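Side-chain contacts in KLLA0F12672p (Kluyveromyces lactis, PDB 4M3O), which probably removes phosphate from the C-terminal repeat domain of RNA polymerase II, this chain being its zinc-binding N-terminal part: residues 77-82 against 110-115; 5-10 against 39-44; 126-129 against 134-137; 52-57 against 141-146. One frame throughout, in Å; residues are numbered along the deposited sequence.

In the fold
Along the chain interaction 2 comes first, linking helix 5-13 to the residue just after helix 24-40. The segments of interaction 4 then enclose those of interactions 1 and 3: residues 52-57 precede helix 58-70, whereas residues 141-146 follow helix 114-125. The zinc site of interaction 1 sits about 17 Å, centre to centre, from interaction 2, and the two touch where Pro-77 meets strand 42-43. Interactions 3 and 4 are about 7 Å apart between centres and are joined by Arg-135 of interaction 3, which bonds to Arg-54 O and Leu-56 O of interaction 4. The zinc site and these C-terminal loop contacts lie on opposite sides of this largely helix-and-loop chain.

Interaction 1: 77-82 against 110-115. With ZN (zinc ion), chain C.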
loop_
_atom_site.group_PDB
_atom_site.type_symbol
_atom_site.label_atom_id
_atom_site.label_comp_id
_atom_site.label_asym_id
_atom_site.label_seq_id
_atom_site.Cartn_x
_atom_site.Cartn_y
_atom_site.Cartn_z
ATOM N N PRO A 77 2.400 -4.153 -4.374
ATOM C CA PRO A 77 1.283 -4.814 -3.695
ATOM C C PRO A 77 0.332 -5.657 -4.600
ATOM O O PRO A 77 -0.233 -6.593 -4.129
ATOM C CB PRO A 77 0.523 -3.653 -2.988
ATOM C CG PRO A 77 1.477 -2.529 -2.944
ATOM C CD PRO A 77 2.493 -2.722 -4.032
ATOM N N LEU A 78 0.226 -5.338 -5.883
ATOM C CA LEU A 78 -0.555 -6.148 -6.840
ATOM C C LEU A 78 0.086 -7.487 -7.206
ATOM O O LEU A 78 -0.558 -8.300 -7.832
ATOM C CB LEU A 78 -0.741 -5.398 -8.117
ATOM C CG LEU A 78 -1.701 -4.207 -8.065
ATOM C CD1 LEU A 78 -1.435 -3.413 -9.331
ATOM C CD2 LEU A 78 -3.166 -4.703 -8.040
ATOM N N CYS A 79 1.324 -7.711 -6.801
ATOM C CA CYS A 79 2.058 -8.889 -7.226
ATOM C C CYS A 79 1.973 -10.009 -6.202
ATOM O O CYS A 79 2.060 -9.755 -4.987
ATOM C CB CYS A 79 3.523 -8.526 -7.342
ATOM S SG CYS A 79 4.565 -9.708 -8.227
ATOM N N SER A 80 1.900 -11.241 -6.678
ATOM C CA SER A 80 1.889 -12.391 -5.788
ATOM C C SER A 80 3.154 -13.231 -5.963
ATOM O O SER A 80 3.201 -14.355 -5.521
ATOM C CB SER A 80 0.637 -13.244 -6.065
ATOM O OG SER A 80 0.649 -13.662 -7.411
ATOM N N LYS A 81 4.182 -12.685 -6.587
ATOM C CA LYS A 81 5.511 -13.319 -6.532
ATOM C C LYS A 81 6.386 -12.741 -5.415
ATOM O O LYS A 81 6.017 -11.748 -4.742
ATOM C CB LYS A 81 6.226 -13.162 -7.867
ATOM C CG LYS A 81 5.317 -13.593 -8.992
ATOM C CD LYS A 81 5.951 -13.475 -10.353
ATOM C CE LYS A 81 4.856 -13.575 -11.391
ATOM N NZ LYS A 81 5.392 -14.159 -12.636
ATOM N N SER A 82 7.557 -13.364 -5.248
ATOM C CA SER A 82 8.643 -12.877 -4.377
ATOM C C SER A 82 9.522 -11.927 -5.098
ATOM O O SER A 82 9.591 -12.002 -6.337
ATOM C CB SER A 82 9.551 -14.045 -4.006
ATOM O OG SER A 82 8.791 -14.963 -3.304
ATOM N N GLU A 110 14.054 -6.177 -3.918
ATOM C CA GLU A 110 12.763 -5.667 -3.478
ATOM C C GLU A 110 11.570 -6.010 -4.416
ATOM O O GLU A 110 10.412 -6.057 -3.985
ATOM C CB GLU A 110 12.879 -4.162 -3.323
ATOM C CG GLU A 110 13.875 -3.719 -2.280
ATOM C CD GLU A 110 13.967 -2.211 -2.160
ATOM O OE1 GLU A 110 13.417 -1.456 -2.998
ATOM O OE2 GLU A 110 14.643 -1.774 -1.231
ATOM N N TYR A 111 11.875 -6.323 -5.662
ATOM C CA TYR A 111 10.875 -6.591 -6.676
ATOM C C TYR A 111 11.228 -7.834 -7.423
ATOM O O TYR A 111 12.403 -8.160 -7.518
ATOM C CB TYR A 111 10.809 -5.381 -7.645
ATOM C CG TYR A 111 10.423 -4.184 -6.883
ATOM C CD1 TYR A 111 11.384 -3.261 -6.451
ATOM C CD2 TYR A 111 9.085 -3.983 -6.535
ATOM C CE1 TYR A 111 11.005 -2.162 -5.677
ATOM C CE2 TYR A 111 8.704 -2.875 -5.781
ATOM C CZ TYR A 111 9.659 -1.973 -5.350
ATOM O OH TYR A 111 9.259 -0.902 -4.535
ATOM N N CYS A 112 10.222 -8.439 -8.049
ATOM C CA CYS A 112 10.378 -9.620 -8.902
ATOM C C CYS A 112 11.110 -9.285 -10.203
ATOM O O CYS A 112 11.868 -10.119 -10.713
ATOM C CB CYS A 112 9.004 -10.262 -9.241
ATOM S SG CYS A 112 7.853 -9.175 -10.145
ATOM N N THR A 113 10.933 -8.057 -10.692
ATOM C CA THR A 113 11.389 -7.613 -12.047
ATOM C C THR A 113 11.680 -6.113 -12.102
ATOM O O THR A 113 11.295 -5.366 -11.186
ATOM C CB THR A 113 10.261 -7.804 -13.123
ATOM O OG1 THR A 113 9.048 -7.134 -12.684
ATOM C CG2 THR A 113 9.967 -9.268 -13.306
ATOM N N LYS A 114 12.288 -5.637 -13.182
ATOM C CA LYS A 114 12.529 -4.201 -13.278
ATOM C C LYS A 114 11.186 -3.427 -13.506
ATOM O O LYS A 114 10.999 -2.252 -13.099
ATOM C CB LYS A 114 13.485 -3.922 -14.426
ATOM C CG LYS A 114 14.003 -2.498 -14.479
ATOM C CD LYS A 114 14.130 -2.089 -15.932
ATOM C CE LYS A 114 12.749 -1.856 -16.555
ATOM N NZ LYS A 114 12.866 -1.046 -17.789
ATOM N N ALA A 115 10.286 -4.106 -14.168
ATOM C CA ALA A 115 8.995 -3.607 -14.530
ATOM C C ALA A 115 8.233 -3.250 -13.233
ATOM O O ALA A 115 7.704 -2.111 -13.102
ATOM C CB ALA A 115 8.264 -4.665 -15.367
HETATM ZN ZN ZN C . 6.337 -8.313 -8.665
#
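Cys-79 and Cys-112 meet through the zinc ion, two of the four ligands of a zinc finger built from three cysteines and one histidine. Each sulfur binds at a full metal bond length: Cys-79 SG lies 2.3 Å from the zinc, and Cys-112 SG is also 2.3 Å from it. The angle between them at the metal is about 113°, close to tetrahedral, which leaves the two sulfurs 3.8 Å apart, SG to SG. Cys-74 SG and His-116 ND1 complete the shell, one coming from the same loop as Cys-79 and the other from the first turn of helix 114-125.

The two cysteines reach the ion by different routes. Cys-79 swings its sulfur anti to the backbone N (chi1 -166°), whereas the sulfur of Cys-112 sits between backbone N and carbonyl carbon. In the second shell, Lys-81 N donates to Cys-79 SG over 3.4 Å in a fairly straight bond (161° at the hydrogen), which would draw off some of the thiolate charge and probably helps orient the sulfur. On the other segment Thr-113 is the N-cap of helix 114-125; its OG1 bonds to His-116 N, capping the turn that carries the histidine ligand. Tyr-111 bonds through OH to Ser-120 OG on that helix.

Beyond the metal, the segments meet mainly along one side of Cys-112. There Lys-81 CB approaches Cys-112 CB to 4.2 Å, and the backbone Ser-82 O comes within 3.4 Å of that same Cys-112 CB.

Interaction 2: 5-10 against 39-44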
loop_
_atom_site.group_PDB
_atom_site.type_symbol
_atom_site.label_atom_id
_atom_site.label_comp_id
_atom_site.label_asym_id
_atom_site.label_seq_id
_atom_site.Cartn_x
_atom_site.Cartn_y
_atom_site.Cartn_z
ATOM N N ILE A 5 -11.378 -3.212 -1.973
ATOM C CA ILE A 5 -11.950 -2.055 -1.272
ATOM C C ILE A 5 -12.925 -2.463 -0.161
ATOM O O ILE A 5 -12.878 -1.972 1.023
ATOM C CB ILE A 5 -12.697 -1.171 -2.288
ATOM C CG1 ILE A 5 -11.703 -0.551 -3.249
ATOM C CG2 ILE A 5 -13.512 -0.111 -1.559
ATOM C CD1 ILE A 5 -12.267 0.449 -4.222
ATOM N N GLU A 6 -13.799 -3.398 -0.549
ATOM C CA GLU A 6 -14.869 -3.916 0.325
ATOM C C GLU A 6 -14.304 -4.516 1.600
ATOM O O GLU A 6 -14.758 -4.262 2.714
ATOM C CB GLU A 6 -15.696 -4.979 -0.451
ATOM C CG GLU A 6 -16.688 -4.410 -1.516
ATOM C CD GLU A 6 -16.068 -3.536 -2.622
ATOM O OE1 GLU A 6 -15.048 -3.938 -3.274
ATOM O OE2 GLU A 6 -16.617 -2.423 -2.854
ATOM N N GLU A 7 -13.326 -5.362 1.412
ATOM C CA GLU A 7 -12.574 -5.963 2.518
ATOM C C GLU A 7 -11.884 -4.951 3.454
ATOM O O GLU A 7 -11.958 -5.046 4.680
ATOM C CB GLU A 7 -11.505 -6.840 1.889
ATOM C CG GLU A 7 -11.422 -8.229 2.443
ATOM C CD GLU A 7 -10.120 -8.477 3.112
ATOM O OE1 GLU A 7 -9.861 -7.840 4.152
ATOM O OE2 GLU A 7 -9.355 -9.291 2.586
ATOM N N ILE A 8 -11.175 -3.996 2.865
ATOM C CA ILE A 8 -10.528 -2.927 3.658
ATOM C C ILE A 8 -11.555 -2.214 4.536
ATOM O O ILE A 8 -11.327 -2.021 5.728
ATOM C CB ILE A 8 -9.786 -1.945 2.753
ATOM C CG1 ILE A 8 -8.570 -2.676 2.133
ATOM C CG2 ILE A 8 -9.309 -0.700 3.536
ATOM C CD1 ILE A 8 -8.103 -2.036 0.862
ATOM N N LYS A 9 -12.714 -1.905 3.980
ATOM C CA LYS A 9 -13.758 -1.177 4.718
ATOM C C LYS A 9 -14.223 -2.022 5.868
ATOM O O LYS A 9 -14.395 -1.542 6.972
ATOM C CB LYS A 9 -14.908 -0.843 3.795
ATOM C CG LYS A 9 -14.569 0.303 2.859
ATOM C CD LYS A 9 -15.700 0.591 1.880
ATOM C CE LYS A 9 -15.365 1.781 0.988
ATOM N NZ LYS A 9 -16.575 2.224 0.241
ATOM N N GLU A 10 -14.360 -3.309 5.620
ATOM C CA GLU A 10 -14.817 -4.218 6.649
ATOM C C GLU A 10 -13.790 -4.525 7.739
ATOM O O GLU A 10 -14.145 -4.580 8.925
ATOM C CB GLU A 10 -15.298 -5.528 6.001
ATOM C CG GLU A 10 -16.775 -5.548 5.701
ATOM C CD GLU A 10 -17.579 -5.437 6.966
ATOM O OE1 GLU A 10 -17.366 -6.260 7.881
ATOM O OE2 GLU A 10 -18.397 -4.506 7.040
ATOM N N ILE A 39 0.356 -7.196 3.810
ATOM C CA ILE A 39 1.461 -8.178 3.838
ATOM C C ILE A 39 0.995 -9.639 3.915
ATOM O O ILE A 39 1.750 -10.548 3.529
ATOM C CB ILE A 39 2.461 -7.893 4.970
ATOM C CG1 ILE A 39 1.809 -8.199 6.316
ATOM C CG2 ILE A 39 2.940 -6.456 4.838
ATOM C CD1 ILE A 39 2.628 -9.153 7.164
ATOM N N THR A 40 -0.234 -9.848 4.407
ATOM C CA THR A 40 -0.878 -11.151 4.449
ATOM C C THR A 40 -1.475 -11.457 3.102
ATOM O O THR A 40 -1.470 -12.619 2.708
ATOM C CB THR A 40 -1.959 -11.226 5.545
ATOM O OG1 THR A 40 -2.799 -10.065 5.497
ATOM C CG2 THR A 40 -1.298 -11.228 6.855
ATOM N N LYS A 41 -1.926 -10.414 2.383
ATOM C CA LYS A 41 -2.620 -10.544 1.086
ATOM C C LYS A 41 -2.080 -9.539 0.072
ATOM O O LYS A 41 -1.449 -8.541 0.469
ATOM C CB LYS A 41 -4.111 -10.235 1.245
ATOM C CG LYS A 41 -4.812 -11.202 2.160
ATOM C CD LYS A 41 -6.238 -10.780 2.450
ATOM C CE LYS A 41 -6.952 -11.926 3.173
ATOM N NZ LYS A 41 -8.424 -11.743 3.172
ATOM N N ASP A 42 -2.345 -9.795 -1.213
ATOM C CA ASP A 42 -1.942 -8.900 -2.288
ATOM C C ASP A 42 -3.185 -8.194 -2.715
ATOM O O ASP A 42 -4.276 -8.679 -2.452
ATOM C CB ASP A 42 -1.297 -9.660 -3.428
ATOM C CG ASP A 42 -0.148 -10.574 -2.940
ATOM O OD1 ASP A 42 0.643 -10.161 -2.061
ATOM O OD2 ASP A 42 -0.022 -11.707 -3.457
ATOM N N VAL A 43 -3.023 -7.053 -3.375
ATOM C CA VAL A 43 -4.129 -6.196 -3.794
ATOM C C VAL A 43 -4.724 -6.741 -5.084
ATOM O O VAL A 43 -4.025 -7.073 -6.015
ATOM C CB VAL A 43 -3.666 -4.757 -4.040
ATOM C CG1 VAL A 43 -4.741 -3.972 -4.787
ATOM C CG2 VAL A 43 -3.271 -4.116 -2.703
ATOM N N LYS A 44 -6.035 -6.852 -5.151
ATOM C CA LYS A 44 -6.559 -7.647 -6.214
ATOM C C LYS A 44 -6.525 -6.924 -7.537
ATOM O O LYS A 44 -6.246 -7.526 -8.539
ATOM C CB LYS A 44 -7.909 -8.190 -5.840
ATOM C CG LYS A 44 -9.090 -7.311 -6.137
ATOM C CD LYS A 44 -10.354 -8.161 -6.090
ATOM C CE LYS A 44 -10.213 -9.432 -6.922
ATOM N NZ LYS A 44 -9.789 -9.103 -8.316
#
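A salt bridge on the surface joins helix 5-13 to the residue just past the end of helix 24-40: Glu-7 reaches across to Lys-41. Glu-7 OE2 and Lys-41 NZ are 2.7 Å apart, a short, charge-assisted hydrogen bond and the one close contact between the segments. The amine does not come in flat. It meets the oxygen from above, about 40° out of the carboxylate plane. The two side chains come from opposite directions, but they are shaped differently: the lysine runs out fully extended beyond CG, while the glutamate is bent at chi2 (-116°). Behind the amine, Lys-41 CD packs 3.5 Å from Glu-7 OE2.

Lys-41 is the first residue to leave helical backbone angles, just ahead of strand 42-43. That strand pairs in parallel with strand 2-3, and the bridge joins the helix that follows strand 2-3 to the helix-to-strand turn just ahead of 42-43. The next residue, Asp-42, is turned to other partners, pairing through OD1 with Arg-68 and Arg-73. On the helix, the Glu-7 side chain also packs on Leu-37, while its neighbour Glu-6 pairs through OE1 with Arg-47 NH1 of helix 46-52.

Interaction 3: 126-129 against 134-137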
loop_
_atom_site.group_PDB
_atom_site.type_symbol
_atom_site.label_atom_id
_atom_site.label_comp_id
_atom_site.label_asym_id
_atom_site.label_seq_id
_atom_site.Cartn_x
_atom_site.Cartn_y
_atom_site.Cartn_z
ATOM N N GLN A 126 3.409 9.410 -6.844
ATOM C CA GLN A 126 2.184 10.171 -6.810
ATOM C C GLN A 126 1.587 10.257 -5.407
ATOM O O GLN A 126 0.602 10.895 -5.214
ATOM C CB GLN A 126 1.135 9.539 -7.725
ATOM C CG GLN A 126 1.565 9.490 -9.192
ATOM C CD GLN A 126 0.638 8.564 -9.941
ATOM O OE1 GLN A 126 -0.461 8.927 -10.223
ATOM N NE2 GLN A 126 1.074 7.359 -10.249
ATOM N N LEU A 127 2.137 9.551 -4.442
ATOM C CA LEU A 127 1.508 9.579 -3.143
ATOM C C LEU A 127 1.899 10.907 -2.443
ATOM O O LEU A 127 2.942 11.477 -2.720
ATOM C CB LEU A 127 2.040 8.408 -2.382
ATOM C CG LEU A 127 1.433 7.050 -2.248
ATOM C CD1 LEU A 127 0.228 6.692 -3.011
ATOM C CD2 LEU A 127 2.439 5.895 -2.093
ATOM N N SER A 128 1.073 11.348 -1.508
ATOM C CA SER A 128 1.220 12.622 -0.821
ATOM C C SER A 128 2.074 12.397 0.384
ATOM O O SER A 128 2.050 11.292 0.976
ATOM C CB SER A 128 -0.193 13.076 -0.383
ATOM O OG SER A 128 -0.163 14.175 0.482
ATOM N N ASP A 129 2.837 13.417 0.779
ATOM C CA ASP A 129 3.503 13.405 2.096
ATOM C C ASP A 129 2.697 14.032 3.227
ATOM O O ASP A 129 3.162 14.043 4.366
ATOM C CB ASP A 129 4.863 14.091 2.038
ATOM C CG ASP A 129 5.905 13.209 1.431
ATOM O OD1 ASP A 129 6.890 13.747 0.873
ATOM O OD2 ASP A 129 5.691 11.965 1.485
ATOM N N ALA A 134 -3.757 14.618 8.936
ATOM C CA ALA A 134 -4.178 15.905 8.303
ATOM C C ALA A 134 -5.088 15.727 7.090
ATOM O O ALA A 134 -5.502 16.707 6.444
ATOM C CB ALA A 134 -2.967 16.760 7.931
ATOM N N ARG A 135 -5.481 14.491 6.803
ATOM C CA ARG A 135 -6.327 14.231 5.642
ATOM C C ARG A 135 -7.805 14.214 6.096
ATOM O O ARG A 135 -8.344 13.173 6.489
ATOM C CB ARG A 135 -5.908 12.922 4.957
ATOM C CG ARG A 135 -4.547 13.000 4.290
ATOM C CD ARG A 135 -4.130 11.647 3.724
ATOM N NE ARG A 135 -2.718 11.631 3.375
ATOM C CZ ARG A 135 -2.126 10.824 2.491
ATOM N NH1 ARG A 135 -2.755 9.853 1.837
ATOM N NH2 ARG A 135 -0.829 10.924 2.337
ATOM N N VAL A 136 -8.447 15.374 6.052
ATOM C CA VAL A 136 -9.760 15.515 6.716
ATOM C C VAL A 136 -10.782 14.561 6.107
ATOM O O VAL A 136 -11.008 14.535 4.894
ATOM C CB VAL A 136 -10.325 16.961 6.712
ATOM C CG1 VAL A 136 -9.207 17.990 6.995
ATOM C CG2 VAL A 136 -11.065 17.265 5.412
ATOM N N GLY A 137 -11.381 13.753 6.961
ATOM C CA GLY A 137 -12.406 12.807 6.536
ATOM C C GLY A 137 -11.922 11.679 5.649
ATOM O O GLY A 137 -12.743 11.070 5.041
HETATM O O HOH W 1 -1.148 9.734 -0.662
#
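Arg-135 carries most of this contact, driving its guanidinium against the backbone and CB of Ser-128. From CG to NE its chain is extended, with CG anti to the carbonyl carbon (chi1 -68°), which carries the guanidinium across to Ser-128, whose CA is 10.1 Å from Arg-135 CA. Arg-135 NH2 lies 3.2 Å from Ser-128 O, which sits at the edge of the guanidinium and near its plane. The same Arg-135 NH2 packs 3.5 Å from Ser-128 CB.

A water also bridges the two loops. It accepts from Ser-128 N at 2.9 Å and from Arg-135 NH1 at 3.0 Å, linking the amide of one loop to the side chain of the other.

The serine hydroxyl takes no part in this link. Turned anti to its backbone N (chi1 170°), OG bonds instead to Glu-130 N two residues on, which makes an ST turn at the end of the 126-129 segment. The guanidinium has other anchors as well: NH1 bonds to Arg-54 O, and NH2 to Leu-56 O and Glu-130 O. These carbonyls belong to the linker before helix 58-70 and to the loop after helix 114-125.

A buried positive charge is therefore met by neutral carbonyls and a water; the nearby carboxylate oxygen Asp-129 OD2 stays 6.7 Å from Arg-135 NH2. With bonds arriving at both terminal nitrogens, the guanidinium probably has little freedom to rotate.

Interaction 4: 52-57 against 141-146; sequences ISRFLT and DDYEPP
Phe-55 N bonds to Ile-52 O at 2.8 Å, closing the turn that presents Arg-54 to Tyr-143 and Pro-145. A second backbone bond, from Leu-56 N to Ser-53 O, continues it.

Arg-54 bears most of the contact. Its CG stands between the backbone N and the carbonyl carbon (chi1 78°), and the chain kinks at chi3 before the guanidinium. That start brings the CG methylene over the centre of its neighbour's ring, 3.4 Å above the Phe-55 plane. Beyond it the arginine and tyrosine side chains run alongside each other with opposite headings. Arg-54 CB lies 4.0 Å from Tyr-143 CE2, and Tyr-143 CD2 comes over one face of the guanidinium, 4.1 Å from Arg-54 NH1. The two planes stand 55° apart, far from a parallel stack, so the pair touches by van der Waals packing along one side of the ring. Farther out, Arg-54 NH2 rests 4.0 Å from Pro-145 CG.

Arg-54 NE makes a weak bond to Tyr-51 O. Asp-141 lies too far off to pair, its OD2 being 7.0 Å from Arg-54 NH1, and instead forms a long, weak ion pair with Lys-9 of helix 5-13.

Residues 53-57 link helices 46-52 and 58-70, ending in the N-cap Thr-57, whose OG1 bonds to Asp-60 N; Tyr-143 and Pro-145 of the irregular chain after helix 114-125 pack on Arg-54 of this interhelical link.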
loop_
_atom_site.group_PDB
_atom_site.type_symbol
_atom_site.label_atom_id
_atom_site.label_comp_id
_atom_site.label_asym_id
_atom_site.label_seq_id
_atom_site.Cartn_x
_atom_site.Cartn_y
_atom_site.Cartn_z
ATOM N N ILE A 52 -6.355 2.613 -2.027
ATOM C CA ILE A 52 -5.280 2.558 -0.984
ATOM C C ILE A 52 -4.544 3.856 -0.742
ATOM O O ILE A 52 -4.130 4.143 0.366
ATOM C CB ILE A 52 -4.207 1.518 -1.405
ATOM C CG1 ILE A 52 -4.803 0.159 -1.450
ATOM C CG2 ILE A 52 -3.095 1.397 -0.409
ATOM C CD1 ILE A 52 -5.777 -0.030 -0.351
ATOM N N SER A 53 -4.286 4.565 -1.839
ATOM C CA SER A 53 -3.375 5.670 -1.857
ATOM C C SER A 53 -3.799 6.692 -0.862
ATOM O O SER A 53 -2.952 7.381 -0.305
ATOM C CB SER A 53 -3.229 6.264 -3.286
ATOM O OG SER A 53 -4.502 6.753 -3.769
ATOM N N ARG A 54 -5.120 6.853 -0.658
ATOM C CA ARG A 54 -5.575 7.829 0.330
ATOM C C ARG A 54 -5.070 7.533 1.745
ATOM O O ARG A 54 -4.916 8.439 2.560
ATOM C CB ARG A 54 -7.096 7.892 0.356
ATOM C CG ARG A 54 -7.764 6.744 1.106
ATOM C CD ARG A 54 -9.297 6.861 0.885
ATOM N NE ARG A 54 -9.586 6.769 -0.552
ATOM C CZ ARG A 54 -10.789 6.905 -1.111
ATOM N NH1 ARG A 54 -11.894 7.025 -0.398
ATOM N NH2 ARG A 54 -10.879 6.797 -2.416
ATOM N N PHE A 55 -4.758 6.278 2.037
ATOM C CA PHE A 55 -4.263 5.956 3.359
ATOM C C PHE A 55 -2.718 5.868 3.450
ATOM O O PHE A 55 -2.246 5.402 4.437
ATOM C CB PHE A 55 -4.849 4.627 3.809
ATOM C CG PHE A 55 -6.352 4.634 3.865
ATOM C CD1 PHE A 55 -7.106 3.832 3.012
ATOM C CD2 PHE A 55 -7.009 5.549 4.678
ATOM C CE1 PHE A 55 -8.487 3.892 3.042
ATOM C CE2 PHE A 55 -8.385 5.603 4.740
ATOM C CZ PHE A 55 -9.127 4.787 3.919
ATOM N N LEU A 56 -1.972 6.198 2.402
ATOM C CA LEU A 56 -0.527 5.992 2.412
ATOM C C LEU A 56 0.227 7.274 2.154
ATOM O O LEU A 56 -0.126 8.035 1.247
ATOM C CB LEU A 56 -0.120 4.962 1.383
ATOM C CG LEU A 56 -0.606 3.531 1.656
ATOM C CD1 LEU A 56 -0.232 2.743 0.418
ATOM C CD2 LEU A 56 -0.009 2.887 2.850
ATOM N N THR A 57 1.269 7.523 2.956
ATOM C CA THR A 57 2.264 8.532 2.610
ATOM C C THR A 57 3.338 7.820 1.833
ATOM O O THR A 57 3.355 6.584 1.761
ATOM C CB THR A 57 2.935 9.150 3.832
ATOM O OG1 THR A 57 3.646 8.118 4.561
ATOM C CG2 THR A 57 1.902 9.805 4.705
ATOM N N ASP A 141 -16.688 7.245 3.840
ATOM C CA ASP A 141 -17.125 6.794 2.512
ATOM C C ASP A 141 -17.286 7.913 1.491
ATOM O O ASP A 141 -17.082 7.684 0.322
ATOM C CB ASP A 141 -18.413 5.968 2.621
ATOM C CG ASP A 141 -18.164 4.617 3.297
ATOM O OD1 ASP A 141 -18.896 4.239 4.237
ATOM O OD2 ASP A 141 -17.197 3.942 2.903
ATOM N N ASP A 142 -17.526 9.140 1.927
ATOM C CA ASP A 142 -17.628 10.275 0.989
ATOM C C ASP A 142 -16.325 11.039 0.675
ATOM O O ASP A 142 -16.357 12.033 -0.041
ATOM C CB ASP A 142 -18.674 11.286 1.506
ATOM C CG ASP A 142 -18.325 11.843 2.882
ATOM O OD1 ASP A 142 -17.777 12.968 2.959
ATOM O OD2 ASP A 142 -18.585 11.136 3.878
ATOM N N TYR A 143 -15.173 10.602 1.178
ATOM C CA TYR A 143 -13.941 11.346 0.910
ATOM C C TYR A 143 -13.586 11.428 -0.586
ATOM O O TYR A 143 -13.727 10.457 -1.320
ATOM C CB TYR A 143 -12.801 10.695 1.650
ATOM C CG TYR A 143 -11.456 11.313 1.438
ATOM C CD1 TYR A 143 -11.077 12.454 2.146
ATOM C CD2 TYR A 143 -10.525 10.734 0.540
ATOM C CE1 TYR A 143 -9.801 13.012 1.987
ATOM C CE2 TYR A 143 -9.252 11.306 0.325
ATOM C CZ TYR A 143 -8.893 12.435 1.065
ATOM O OH TYR A 143 -7.649 13.000 0.936
ATOM N N GLU A 144 -13.116 12.588 -1.008
ATOM C CA GLU A 144 -12.725 12.820 -2.397
ATOM C C GLU A 144 -11.241 13.133 -2.439
ATOM O O GLU A 144 -10.816 14.146 -1.880
ATOM C CB GLU A 144 -13.490 14.009 -2.978
ATOM C CG GLU A 144 -13.433 14.078 -4.495
ATOM C CD GLU A 144 -13.569 15.492 -5.031
ATOM O OE1 GLU A 144 -14.463 16.234 -4.539
ATOM O OE2 GLU A 144 -12.773 15.851 -5.939
ATOM N N PRO A 145 -10.468 12.282 -3.071
ATOM C CA PRO A 145 -9.037 12.488 -3.199
ATOM C C PRO A 145 -8.766 13.699 -4.042
ATOM O O PRO A 145 -9.556 14.052 -4.860
ATOM C CB PRO A 145 -8.577 11.269 -3.963
ATOM C CG PRO A 145 -9.645 10.282 -3.835
ATOM C CD PRO A 145 -10.913 11.008 -3.613
ATOM N N PRO A 146 -7.635 14.319 -3.848
ATOM C CA PRO A 146 -7.280 15.485 -4.626
ATOM C C PRO A 146 -6.655 15.118 -5.957
ATOM O O PRO A 146 -5.868 15.893 -6.453
ATOM C CB PRO A 146 -6.235 16.146 -3.763
ATOM C CG PRO A 146 -5.550 15.012 -3.107
ATOM C CD PRO A 146 -6.596 13.977 -2.874
#